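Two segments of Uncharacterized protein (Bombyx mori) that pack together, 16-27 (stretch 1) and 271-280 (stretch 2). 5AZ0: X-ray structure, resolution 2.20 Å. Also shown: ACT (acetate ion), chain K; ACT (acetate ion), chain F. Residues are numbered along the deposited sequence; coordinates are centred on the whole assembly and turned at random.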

# COMPACT_ATOMS: atom_id res chain seq x y z
N GLU A 16 -3.89 -9.19 13.21
CA GLU A 16 -3.92 -7.71 13.25
C GLU A 16 -3.03 -7.07 12.25
O GLU A 16 -1.95 -7.58 11.99
N ILE A 17 -3.42 -5.91 11.78
CA ILE A 17 -2.62 -5.11 10.94
C ILE A 17 -2.56 -3.68 11.50
O ILE A 17 -3.59 -3.10 11.73
N PRO A 18 -1.36 -3.13 11.71
CA PRO A 18 -1.28 -1.75 12.24
C PRO A 18 -1.82 -0.77 11.24
O PRO A 18 -1.51 -0.86 10.01
N ALA A 19 -2.57 0.20 11.76
CA ALA A 19 -3.34 1.17 10.95
C ALA A 19 -2.53 2.14 10.16
O ALA A 19 -3.05 2.84 9.28
N LEU A 20 -1.23 2.18 10.45
CA LEU A 20 -0.30 2.97 9.68
C LEU A 20 0.90 2.10 9.36
O LEU A 20 1.30 1.28 10.17
N GLY A 21 1.38 2.22 8.13
CA GLY A 21 2.54 1.48 7.65
C GLY A 21 3.57 2.40 6.99
O GLY A 21 3.22 3.46 6.45
N TYR A 22 4.84 1.97 7.05
CA TYR A 22 5.96 2.69 6.49
C TYR A 22 6.16 2.29 5.03
O TYR A 22 6.54 1.17 4.73
N GLY A 23 5.90 3.21 4.11
CA GLY A 23 6.08 2.97 2.70
C GLY A 23 7.54 2.95 2.24
O GLY A 23 8.38 3.66 2.78
N THR A 24 7.84 2.11 1.26
CA THR A 24 9.21 1.89 0.82
C THR A 24 9.41 2.04 -0.69
O THR A 24 10.49 1.71 -1.20
N TRP A 25 8.39 2.53 -1.40
CA TRP A 25 8.53 2.77 -2.83
C TRP A 25 9.02 4.19 -3.14
O TRP A 25 8.35 5.19 -2.81
N LEU A 26 10.14 4.27 -3.80
CA LEU A 26 10.81 5.55 -4.03
C LEU A 26 10.36 6.29 -5.29
O LEU A 26 10.57 7.48 -5.40
N GLY A 27 9.70 5.60 -6.20
CA GLY A 27 9.16 6.23 -7.39
C GLY A 27 10.05 6.05 -8.62
O GLY A 27 11.24 5.65 -8.53
N GLY A 271 -11.72 3.96 8.80
CA GLY A 271 -11.30 2.55 8.96
C GLY A 271 -10.31 2.06 7.89
O GLY A 271 -10.21 0.87 7.63
N ILE A 272 -9.56 2.98 7.31
CA ILE A 272 -8.62 2.70 6.26
C ILE A 272 -7.19 2.81 6.81
O ILE A 272 -6.88 3.78 7.49
N VAL A 273 -6.35 1.79 6.48
CA VAL A 273 -4.95 1.72 6.82
C VAL A 273 -4.26 2.64 5.83
O VAL A 273 -4.57 2.58 4.68
N SER A 274 -3.34 3.50 6.29
CA SER A 274 -2.52 4.36 5.41
C SER A 274 -1.06 3.92 5.35
O SER A 274 -0.49 3.56 6.39
N ILE A 275 -0.48 4.04 4.16
CA ILE A 275 0.92 3.80 3.87
C ILE A 275 1.53 5.06 3.24
O ILE A 275 1.87 5.11 2.05
N PRO A 276 1.70 6.10 4.05
CA PRO A 276 2.51 7.21 3.56
C PRO A 276 3.97 6.82 3.29
O PRO A 276 4.48 5.92 3.95
N LYS A 277 4.57 7.48 2.31
CA LYS A 277 5.97 7.33 2.03
C LYS A 277 6.69 8.64 2.34
O LYS A 277 6.33 9.69 1.80
N THR A 278 7.71 8.57 3.20
CA THR A 278 8.61 9.71 3.45
C THR A 278 9.98 9.18 3.83
O THR A 278 10.09 8.08 4.31
N VAL A 279 11.03 9.97 3.60
CA VAL A 279 12.39 9.63 4.04
C VAL A 279 12.88 10.66 5.06
O VAL A 279 14.07 10.73 5.33
N THR A 280 11.95 11.38 5.68
CA THR A 280 12.25 12.46 6.64
C THR A 280 11.69 12.15 7.96
O THR A 280 10.48 12.02 8.11

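Residues 16-27 and 271-280, at least 251 positions apart in sequence where they touch, pair mainly through their backbones, and the side chains fill in around that pairing, burying 643 Å² in all. S274 N donates to A19 O (3.1 Å) and G21 N to S274 O (2.9 Å), which bridges L20 with S274; further along, G23 N donates to P276 O (3.1 Å). The same run carries CA-H...O contacts, among them I275 CA to G21 O at 3.5 Å.

I17 points toward the second stretch; its t, t rotamer leaves CG2 4.2 Å from V273 CG2. V273 leaves its backbone sideways, and with chi1 t it sets CG2 against I17 and CG1 3.6 Å from P18 O, so both methyls are used. The CA-to-CB bond of L20 points away, yet chi1 t and chi2 p bring CD1 back to 3.9 Å from P276 CD and 4.1 Å from S274 CB. I275, m at both chi angles, lies beside two glycines. Its CG2 is 3.5 Å from G23 CA, and a CB on G21 would fall 2.7 Å from I275 CD1, a clash. At G23 a CB would point toward the second stretch and clash with P276 O at 2.9 Å; glycine thus lets the backbones close in.

Y22 also starts away, but with chi1 t (-177°) and chi2 -83° its ring extends so that OH comes 3.4 Å from T278 O; that hydroxyl is hydrogen-bonded elsewhere in the structure. In K277, chi1 t puts CG 3.8 Å from G23 O; beyond it chi2 (-136°) and chi4 (-148°) are off-well and chi3 is p, so the chain bends. L26 (m, t) turns CD2 to 4.1 Å from CG1 of V279, whose chi1 is m. The CA-to-CB bond of W25 points sideways, and with chi1 t the indole lies farther from the second stretch.

Waters join the stretches at three points. Water 1 donates to A19 O (2.9 Å) and I272 O (2.7 Å); water 2 donates to G23 O (2.4 Å) and accepts from T278 N (2.8 Å); water 3 donates to L26 O (2.7 Å) and accepts a weak bond from K277 NZ (3.3 Å).

Two acetates, probably from the crystallisation liquor, accept hydrogen bonds here. The acetate of chain F takes T24 N at its OXT (3.1 Å) and W25 N at its O (3.2 Å). The acetate of chain K takes V279 N (3.2 Å) and T280 OG1 (2.8 Å, chi1 m) at its OXT, and at its O a weak bond from T278 OG1 (2.9 Å, chi1 t).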

# COMPACT_ATOMS: atom_id res chain seq x y z
CB GLU A 16 -3.30 -7.26 14.62
CG GLU A 16 -4.21 -7.66 15.73
CD GLU A 16 -3.89 -7.00 17.05
OE1 GLU A 16 -2.71 -6.93 17.44
OE2 GLU A 16 -4.86 -6.64 17.66
CB ILE A 17 -3.12 -5.12 9.51
CG1 ILE A 17 -2.08 -4.40 8.61
CG2 ILE A 17 -4.50 -4.49 9.34
CD1 ILE A 17 -2.32 -4.66 7.12
CB PRO A 18 0.25 -1.53 12.46
CG PRO A 18 0.80 -2.92 12.68
CD PRO A 18 -0.03 -3.80 11.75
CB ALA A 19 -4.25 1.92 11.82
CB LEU A 20 0.10 4.14 10.51
CG LEU A 20 0.96 5.25 9.95
CD1 LEU A 20 0.06 6.12 9.10
CD2 LEU A 20 1.49 6.06 11.16
CB TYR A 22 7.24 2.44 7.38
CG TYR A 22 8.46 3.21 6.95
CD1 TYR A 22 9.28 2.74 5.92
CD2 TYR A 22 8.79 4.41 7.56
CE1 TYR A 22 10.41 3.47 5.53
CE2 TYR A 22 9.91 5.14 7.15
CZ TYR A 22 10.72 4.66 6.18
OH TYR A 22 11.76 5.46 5.79
CB THR A 24 9.72 0.52 1.26
OG1 THR A 24 9.04 -0.55 0.60
CG2 THR A 24 9.63 0.35 2.76
CB TRP A 25 7.19 2.63 -3.48
CG TRP A 25 7.11 3.01 -4.90
CD1 TRP A 25 6.09 3.75 -5.48
CD2 TRP A 25 7.97 2.61 -5.96
NE1 TRP A 25 6.28 3.83 -6.83
CE2 TRP A 25 7.43 3.16 -7.16
CE3 TRP A 25 9.15 1.86 -6.03
CZ2 TRP A 25 8.03 2.97 -8.43
CZ3 TRP A 25 9.77 1.71 -7.27
CH2 TRP A 25 9.19 2.24 -8.47
CB LEU A 26 12.35 5.38 -4.00
CG LEU A 26 12.86 5.14 -2.58
CD1 LEU A 26 14.36 4.97 -2.60
CD2 LEU A 26 12.49 6.21 -1.57
CB ILE A 272 -8.82 3.71 5.10
CG1 ILE A 272 -10.21 3.46 4.50
CG2 ILE A 272 -7.76 3.53 4.05
CD1 ILE A 272 -10.64 4.44 3.40
CB VAL A 273 -4.40 0.26 6.68
CG1 VAL A 273 -2.89 0.24 6.87
CG2 VAL A 273 -5.13 -0.74 7.60
CB SER A 274 -2.52 5.78 5.93
OG SER A 274 -3.78 6.34 5.58
CB ILE A 275 1.17 2.68 2.82
CG1 ILE A 275 0.39 1.40 3.10
CG2 ILE A 275 2.67 2.35 2.75
CD1 ILE A 275 0.57 0.79 4.44
CB PRO A 276 2.47 8.19 4.69
CG PRO A 276 2.31 7.34 5.90
CD PRO A 276 1.38 6.22 5.48
CB LYS A 277 6.24 6.93 0.60
CG LYS A 277 7.74 6.59 0.45
CD LYS A 277 8.36 7.17 -0.79
CE LYS A 277 8.63 8.61 -0.67
NZ LYS A 277 8.47 9.17 -2.03
CB THR A 278 8.06 10.60 4.58
OG1 THR A 278 8.91 11.74 4.77
CG2 THR A 278 7.91 9.83 5.90
CB VAL A 279 13.38 9.50 2.84
CG1 VAL A 279 12.88 8.49 1.82
CG2 VAL A 279 13.61 10.82 2.11
CB THR A 280 11.60 13.77 6.19
OG1 THR A 280 12.10 14.14 4.89
CG2 THR A 280 11.86 14.88 7.18
C ACT K . 9.85 12.96 2.02
O ACT K . 8.82 13.53 2.46
OXT ACT K . 10.88 13.02 2.69
CH3 ACT K . 9.91 12.14 0.75
C ACT F . 4.68 2.06 -0.51
O ACT F . 5.31 3.10 -0.76
OXT ACT F . 5.14 1.11 0.15
CH3 ACT F . 3.29 1.94 -1.04
O HOH W 1 -5.16 4.78 9.33
O HOH W 2 8.40 5.88 3.74
O HOH W 3 11.47 9.20 -3.46